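PDB 2PQI: ribosome-inactivating protein 3 from Zea mays, which belongs to the plant ribosome-inactivating protein family, whose members share a mixed alpha/beta fold. Local coordinates for residues F3-F7 with F19-V23; K191-K195 with K219-K223. One frame throughout, in Å; residues are numbered along the deposited sequence.

Contact 1: F3-F7 with F19-V23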
ATOM      1  N   PHE A   3       0.879   3.756  15.613  1.00 33.51           N
ATOM      2  CA  PHE A   3      -0.492   3.340  15.366  1.00 32.20           C
ATOM      3  C   PHE A   3      -1.178   4.499  14.721  1.00 30.21           C
ATOM      4  O   PHE A   3      -1.477   5.462  15.390  1.00 33.50           O
ATOM      5  CB  PHE A   3      -1.229   3.033  16.659  1.00 31.30           C
ATOM      6  CG  PHE A   3      -1.344   1.592  16.935  1.00 30.55           C
ATOM      7  CD1 PHE A   3      -0.260   0.877  17.435  1.00 35.45           C
ATOM      8  CD2 PHE A   3      -2.512   0.918  16.616  1.00 33.34           C
ATOM      9  CE1 PHE A   3      -0.343  -0.501  17.615  1.00 36.50           C
ATOM     10  CE2 PHE A   3      -2.606  -0.456  16.787  1.00 33.52           C
ATOM     11  CZ  PHE A   3      -1.518  -1.167  17.287  1.00 32.39           C
ATOM     12  N   THR A   4      -1.411   4.408  13.421  1.00 33.22           N
ATOM     13  CA  THR A   4      -2.076   5.456  12.663  1.00 33.27           C
ATOM     14  C   THR A   4      -3.447   5.676  13.290  1.00 35.27           C
ATOM     15  O   THR A   4      -3.929   4.825  14.031  1.00 40.18           O
ATOM     16  CB  THR A   4      -2.277   5.001  11.220  1.00 34.96           C
ATOM     17  OG1 THR A   4      -2.678   6.105  10.413  1.00 43.62           O
ATOM     18  CG2 THR A   4      -3.364   3.971  11.157  1.00 37.17           C
ATOM     19  N   GLU A   5      -4.089   6.806  13.029  1.00 35.80           N
ATOM     20  CA  GLU A   5      -5.408   6.965  13.608  1.00 37.67           C
ATOM     21  C   GLU A   5      -6.432   6.145  12.817  1.00 37.94           C
ATOM     22  O   GLU A   5      -6.232   5.830  11.632  1.00 33.21           O
ATOM     23  CB  GLU A   5      -5.836   8.430  13.707  1.00 42.65           C
ATOM     24  CG  GLU A   5      -5.203   9.400  12.749  1.00 53.69           C
ATOM     25  CD  GLU A   5      -5.833  10.773  12.882  1.00 59.69           C
ATOM     26  OE1 GLU A   5      -5.951  11.248  14.031  1.00 61.45           O
ATOM     27  OE2 GLU A   5      -6.217  11.368  11.852  1.00 61.42           O
ATOM     28  N   ILE A   6      -7.511   5.778  13.502  1.00 32.38           N
ATOM     29  CA  ILE A   6      -8.573   4.961  12.936  1.00 31.99           C
ATOM     30  C   ILE A   6      -9.214   5.560  11.704  1.00 32.98           C
ATOM     31  O   ILE A   6      -9.368   6.780  11.609  1.00 30.96           O
ATOM     32  CB  ILE A   6      -9.691   4.707  13.989  1.00 36.76           C
ATOM     33  CG1 ILE A   6      -9.105   3.931  15.173  1.00 34.21           C
ATOM     34  CG2 ILE A   6     -10.886   4.026  13.343  1.00 26.83           C
ATOM     35  CD1 ILE A   6      -9.989   2.844  15.699  1.00 38.33           C
ATOM     36  N   PHE A   7      -9.581   4.693  10.761  1.00 33.97           N
ATOM     37  CA  PHE A   7     -10.261   5.133   9.547  1.00 33.59           C
ATOM     38  C   PHE A   7     -11.674   4.555   9.541  1.00 33.05           C
ATOM     39  O   PHE A   7     -11.850   3.344   9.378  1.00 30.87           O
ATOM     40  CB  PHE A   7      -9.543   4.650   8.287  1.00 33.80           C
ATOM     41  CG  PHE A   7     -10.129   5.207   7.006  1.00 37.02           C
ATOM     42  CD1 PHE A   7      -9.954   4.546   5.796  1.00 36.58           C
ATOM     43  CD2 PHE A   7     -10.840   6.405   7.011  1.00 37.58           C
ATOM     44  CE1 PHE A   7     -10.480   5.066   4.608  1.00 37.96           C
ATOM     45  CE2 PHE A   7     -11.369   6.934   5.828  1.00 40.59           C
ATOM     46  CZ  PHE A   7     -11.184   6.257   4.621  1.00 37.90           C
ATOM     47  N   PHE A  19      -7.189  10.590   5.500  1.00 30.32           N
ATOM     48  CA  PHE A  19      -6.610   9.384   6.093  1.00 31.92           C
ATOM     49  C   PHE A  19      -5.184   9.267   5.548  1.00 31.64           C
ATOM     50  O   PHE A  19      -4.223   9.122   6.296  1.00 26.30           O
ATOM     51  CB  PHE A  19      -7.441   8.160   5.678  1.00 37.15           C
ATOM     52  CG  PHE A  19      -6.800   6.831   5.995  1.00 37.80           C
ATOM     53  CD1 PHE A  19      -6.542   6.454   7.316  1.00 33.68           C
ATOM     54  CD2 PHE A  19      -6.459   5.949   4.963  1.00 38.76           C
ATOM     55  CE1 PHE A  19      -5.964   5.208   7.605  1.00 34.43           C
ATOM     56  CE2 PHE A  19      -5.882   4.703   5.240  1.00 38.38           C
ATOM     57  CZ  PHE A  19      -5.628   4.335   6.567  1.00 34.90           C
ATOM     58  N   ILE A  20      -5.068   9.348   4.226  1.00 32.51           N
ATOM     59  CA  ILE A  20      -3.779   9.263   3.556  1.00 31.60           C
ATOM     60  C   ILE A  20      -2.815  10.319   4.095  1.00 33.08           C
ATOM     61  O   ILE A  20      -1.695   9.999   4.492  1.00 33.09           O
ATOM     62  CB  ILE A  20      -3.933   9.474   2.030  1.00 31.32           C
ATOM     63  CG1 ILE A  20      -4.770   8.345   1.420  1.00 29.07           C
ATOM     64  CG2 ILE A  20      -2.567   9.598   1.384  1.00 34.00           C
ATOM     65  CD1 ILE A  20      -4.282   6.926   1.751  1.00 23.60           C
ATOM     66  N   ALA A  21      -3.252  11.577   4.098  1.00 29.91           N
ATOM     67  CA  ALA A  21      -2.406  12.666   4.583  1.00 33.19           C
ATOM     68  C   ALA A  21      -1.997  12.422   6.027  1.00 31.96           C
ATOM     69  O   ALA A  21      -0.852  12.653   6.402  1.00 35.45           O
ATOM     70  CB  ALA A  21      -3.132  14.030   4.463  1.00 20.76           C
ATOM     71  N   SER A  22      -2.936  11.949   6.837  1.00 32.58           N
ATOM     72  CA  SER A  22      -2.644  11.683   8.240  1.00 30.44           C
ATOM     73  C   SER A  22      -1.550  10.639   8.376  1.00 29.46           C
ATOM     74  O   SER A  22      -0.543  10.877   9.053  1.00 24.76           O
ATOM     75  CB  SER A  22      -3.888  11.195   8.979  1.00 24.76           C
ATOM     76  OG  SER A  22      -3.603  11.049  10.356  1.00 32.00           O
ATOM     77  N   VAL A  23      -1.757   9.492   7.729  1.00 28.14           N
ATOM     78  CA  VAL A  23      -0.811   8.378   7.775  1.00 28.54           C
ATOM     79  C   VAL A  23       0.547   8.706   7.167  1.00 29.51           C
ATOM     80  O   VAL A  23       1.554   8.137   7.566  1.00 31.77           O
ATOM     81  CB  VAL A  23      -1.411   7.124   7.108  1.00 24.29           C
ATOM     82  CG1 VAL A  23      -0.413   5.972   7.141  1.00 19.71           C
ATOM     83  CG2 VAL A  23      -2.694   6.745   7.835  1.00 10.22           C
TER
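Helix 16-28 packs beside strand 2-8 largely through one aromatic pair, Phe7 and Phe19. Both side chains adopt the t rotamer about chi1, which brings their rings into an offset stack, planes only 8° apart and centroids separated by 4.5 Å. The overlap extends to the side-chain roots: Phe7 CB lies 4.0 Å from the Phe19 ring centroid and Phe19 CB 4.0 Å from that of Phe7, a reciprocal pair of CH-pi contacts. Toward the exposed side, Ser22 OG donates a hydrogen bond of 3.0 Å to Glu5 OE2; Glu5 reaches it with chi1 at 25°, between the usual wells. Thr4 turns its CA-to-CB bond toward the helix, Thr4 CA lying 5.8 Å from Val23 CA; Thr4 also touches Thr55, and Val23 touches Leu53. Backbone hydrogen bonds tie Phe7 to strand 52-58. The arrangement is that of an alpha/beta layer in the ribosome-inactivating protein fold, with helix 16-28 packed against one of the two outermost strands, 2-8, of the mixed sheet.

Contact 2: K191-K195 with K219-K223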
ATOM      1  N   LYS A 191       1.082   0.698 -14.396  1.00 37.99           N
ATOM      2  CA  LYS A 191       2.444   0.308 -14.720  1.00 39.82           C
ATOM      3  C   LYS A 191       3.425   1.079 -13.865  1.00 38.41           C
ATOM      4  O   LYS A 191       4.459   0.548 -13.462  1.00 36.86           O
ATOM      5  CB  LYS A 191       2.739   0.521 -16.203  1.00 41.74           C
ATOM      6  CG  LYS A 191       2.443  -0.720 -17.023  1.00 43.92           C
ATOM      7  CD  LYS A 191       1.328  -0.480 -18.006  1.00 44.78           C
ATOM      8  CE  LYS A 191       1.893  -0.388 -19.402  1.00 48.80           C
ATOM      9  NZ  LYS A 191       3.222   0.286 -19.381  1.00 54.65           N
ATOM     10  N   GLN A 192       3.091   2.331 -13.581  1.00 33.20           N
ATOM     11  CA  GLN A 192       3.951   3.148 -12.754  1.00 33.37           C
ATOM     12  C   GLN A 192       3.913   2.573 -11.347  1.00 33.44           C
ATOM     13  O   GLN A 192       4.960   2.323 -10.756  1.00 32.32           O
ATOM     14  CB  GLN A 192       3.478   4.600 -12.783  1.00 31.73           C
ATOM     15  CG  GLN A 192       3.485   5.179 -14.192  1.00 27.55           C
ATOM     16  CD  GLN A 192       3.074   6.617 -14.224  1.00 25.01           C
ATOM     17  OE1 GLN A 192       2.159   7.020 -13.517  1.00 30.01           O
ATOM     18  NE2 GLN A 192       3.741   7.405 -15.049  1.00 24.52           N
ATOM     19  N   VAL A 193       2.710   2.339 -10.825  1.00 30.39           N
ATOM     20  CA  VAL A 193       2.547   1.754  -9.493  1.00 29.67           C
ATOM     21  C   VAL A 193       3.360   0.451  -9.297  1.00 28.47           C
ATOM     22  O   VAL A 193       4.022   0.274  -8.278  1.00 28.58           O
ATOM     23  CB  VAL A 193       1.059   1.458  -9.202  1.00 28.68           C
ATOM     24  CG1 VAL A 193       0.923   0.636  -7.929  1.00 25.41           C
ATOM     25  CG2 VAL A 193       0.301   2.752  -9.069  1.00 29.83           C
ATOM     26  N   GLN A 194       3.310  -0.464 -10.259  1.00 26.08           N
ATOM     27  CA  GLN A 194       4.078  -1.703 -10.135  1.00 31.65           C
ATOM     28  C   GLN A 194       5.591  -1.444 -10.254  1.00 32.15           C
ATOM     29  O   GLN A 194       6.400  -2.359 -10.104  1.00 35.04           O
ATOM     30  CB  GLN A 194       3.640  -2.714 -11.209  1.00 33.91           C
ATOM     31  CG  GLN A 194       2.304  -3.416 -10.923  1.00 38.95           C
ATOM     32  CD  GLN A 194       1.967  -4.473 -11.956  1.00 40.69           C
ATOM     33  OE1 GLN A 194       1.648  -4.159 -13.100  1.00 43.32           O
ATOM     34  NE2 GLN A 194       2.048  -5.739 -11.556  1.00 41.98           N
ATOM     35  N   LYS A 195       5.962  -0.191 -10.508  1.00 29.86           N
ATOM     36  CA  LYS A 195       7.358   0.209 -10.675  1.00 25.00           C
ATOM     37  C   LYS A 195       7.888   1.105  -9.562  1.00 22.52           C
ATOM     38  O   LYS A 195       8.976   1.663  -9.672  1.00 18.65           O
ATOM     39  CB  LYS A 195       7.521   0.956 -11.997  1.00 26.48           C
ATOM     40  CG  LYS A 195       7.608   0.077 -13.215  1.00 27.24           C
ATOM     41  CD  LYS A 195       8.904  -0.699 -13.201  1.00 34.83           C
ATOM     42  CE  LYS A 195       8.929  -1.707 -14.317  1.00 39.62           C
ATOM     43  NZ  LYS A 195       7.638  -2.433 -14.342  1.00 49.45           N
ATOM     44  N   LYS A 219       9.851   5.298 -20.699  1.00 50.13           N
ATOM     45  CA  LYS A 219       8.916   4.245 -21.066  1.00 51.51           C
ATOM     46  C   LYS A 219       7.654   4.176 -20.224  1.00 49.22           C
ATOM     47  O   LYS A 219       6.648   3.619 -20.664  1.00 50.58           O
ATOM     48  CB  LYS A 219       9.626   2.896 -21.049  1.00 55.13           C
ATOM     49  CG  LYS A 219      10.375   2.639 -22.337  1.00 60.45           C
ATOM     50  CD  LYS A 219       9.432   2.430 -23.505  1.00 61.49           C
ATOM     51  CE  LYS A 219      10.188   2.218 -24.804  1.00 62.45           C
ATOM     52  NZ  LYS A 219       9.232   1.951 -25.909  1.00 62.15           N
ATOM     53  N   LEU A 220       7.698   4.740 -19.022  1.00 46.83           N
ATOM     54  CA  LEU A 220       6.529   4.734 -18.150  1.00 44.69           C
ATOM     55  C   LEU A 220       5.742   6.032 -18.268  1.00 46.14           C
ATOM     56  O   LEU A 220       4.697   6.188 -17.635  1.00 45.24           O
ATOM     57  CB  LEU A 220       6.940   4.517 -16.692  1.00 44.04           C
ATOM     58  CG  LEU A 220       7.360   3.094 -16.295  1.00 43.01           C
ATOM     59  CD1 LEU A 220       7.860   3.082 -14.858  1.00 44.04           C
ATOM     60  CD2 LEU A 220       6.182   2.145 -16.456  1.00 37.29           C
ATOM     61  N   GLY A 221       6.246   6.955 -19.083  1.00 43.32           N
ATOM     62  CA  GLY A 221       5.573   8.227 -19.259  1.00 44.16           C
ATOM     63  C   GLY A 221       6.021   9.265 -18.250  1.00 45.79           C
ATOM     64  O   GLY A 221       5.326  10.253 -18.018  1.00 49.29           O
ATOM     65  N   ILE A 222       7.188   9.036 -17.651  1.00 45.03           N
ATOM     66  CA  ILE A 222       7.755   9.943 -16.656  1.00 41.06           C
ATOM     67  C   ILE A 222       8.994  10.595 -17.284  1.00 43.29           C
ATOM     68  O   ILE A 222      10.080  10.002 -17.309  1.00 39.70           O
ATOM     69  CB  ILE A 222       8.166   9.157 -15.385  1.00 42.25           C
ATOM     70  CG1 ILE A 222       7.066   8.147 -15.017  1.00 37.82           C
ATOM     71  CG2 ILE A 222       8.394  10.122 -14.228  1.00 36.47           C
ATOM     72  CD1 ILE A 222       7.355   7.333 -13.783  1.00 33.56           C
ATOM     73  N   LYS A 223       8.831  11.822 -17.780  1.00 43.57           N
ATOM     74  CA  LYS A 223       9.916  12.528 -18.453  1.00 43.36           C
ATOM     75  C   LYS A 223      11.183  12.801 -17.666  1.00 43.19           C
ATOM     76  O   LYS A 223      12.294  12.502 -18.134  1.00 39.52           O
ATOM     77  CB  LYS A 223       9.410  13.844 -19.039  1.00 47.81           C
ATOM     78  CG  LYS A 223       8.991  13.751 -20.505  1.00 60.68           C
ATOM     79  CD  LYS A 223       7.569  13.205 -20.712  1.00 65.24           C
ATOM     80  CE  LYS A 223       7.433  11.727 -20.367  1.00 65.52           C
ATOM     81  NZ  LYS A 223       8.297  10.863 -21.214  1.00 66.94           N
TER
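How a chain leaves a helix can decide what it offers to its neighbours, as the loop following helix 215-218 illustrates. Lys219 begins the segment with its side chain leading away from helix 187-193, so the contact really starts at Leu220. This residue carries most of the packing: Leu220 CD2 lies 3.8 Å from Lys191 CB, while Leu220 CD1 comes within 3.4 Å of Lys195 CG, so that the two methyls touch the aliphatic parts of two lysines. Its carbonyl also takes part, since Gln192 NE2 donates a hydrogen bond of 3.0 Å to Leu220 O, with a bent N-H...O angle of 137°. Gly221 then leaves helical geometry with phi at 89°, where a CB would be jammed against the carbonyl oxygen of Leu220. Ile222 turns back toward the helix, bringing its CG1 3.4 Å from Gln192 NE2, and also packs on Met217 and on Ala228 and Ile231 of helix 225-231. Lys223 finishes the segment away from the contact, its backbone N hydrogen-bonded to Glu227 OE1. On the facing side, Lys195 holds the N-cap position just before helix 196-208. The turn at Gly221 is a Schellman motif, with positive phi and two bonds back into the last helical turn, here docked by a glutamine side chain onto the end of a neighbouring helix.

The two contacts lie on opposite sides of the chain's centre, their own centres 27 Å apart and their nearest atoms about 12 Å apart, and they share no helix or strand. Contact 1 is mostly buried and joins the sheet to a helix through aromatic surfaces, with a polar side-chain pair at its exposed margin. Contact 2 is only partly buried and links the end of helix 187-193 to the loop between helices 215-218 and 225-231; there aliphatic packing lies beside a side-chain-to-backbone hydrogen bond, and lysines contribute their methylene chains. In this protein the sheet-helix contact uses stacked rings, whereas the contact at the helix end uses a carbonyl bound by a glutamine side chain.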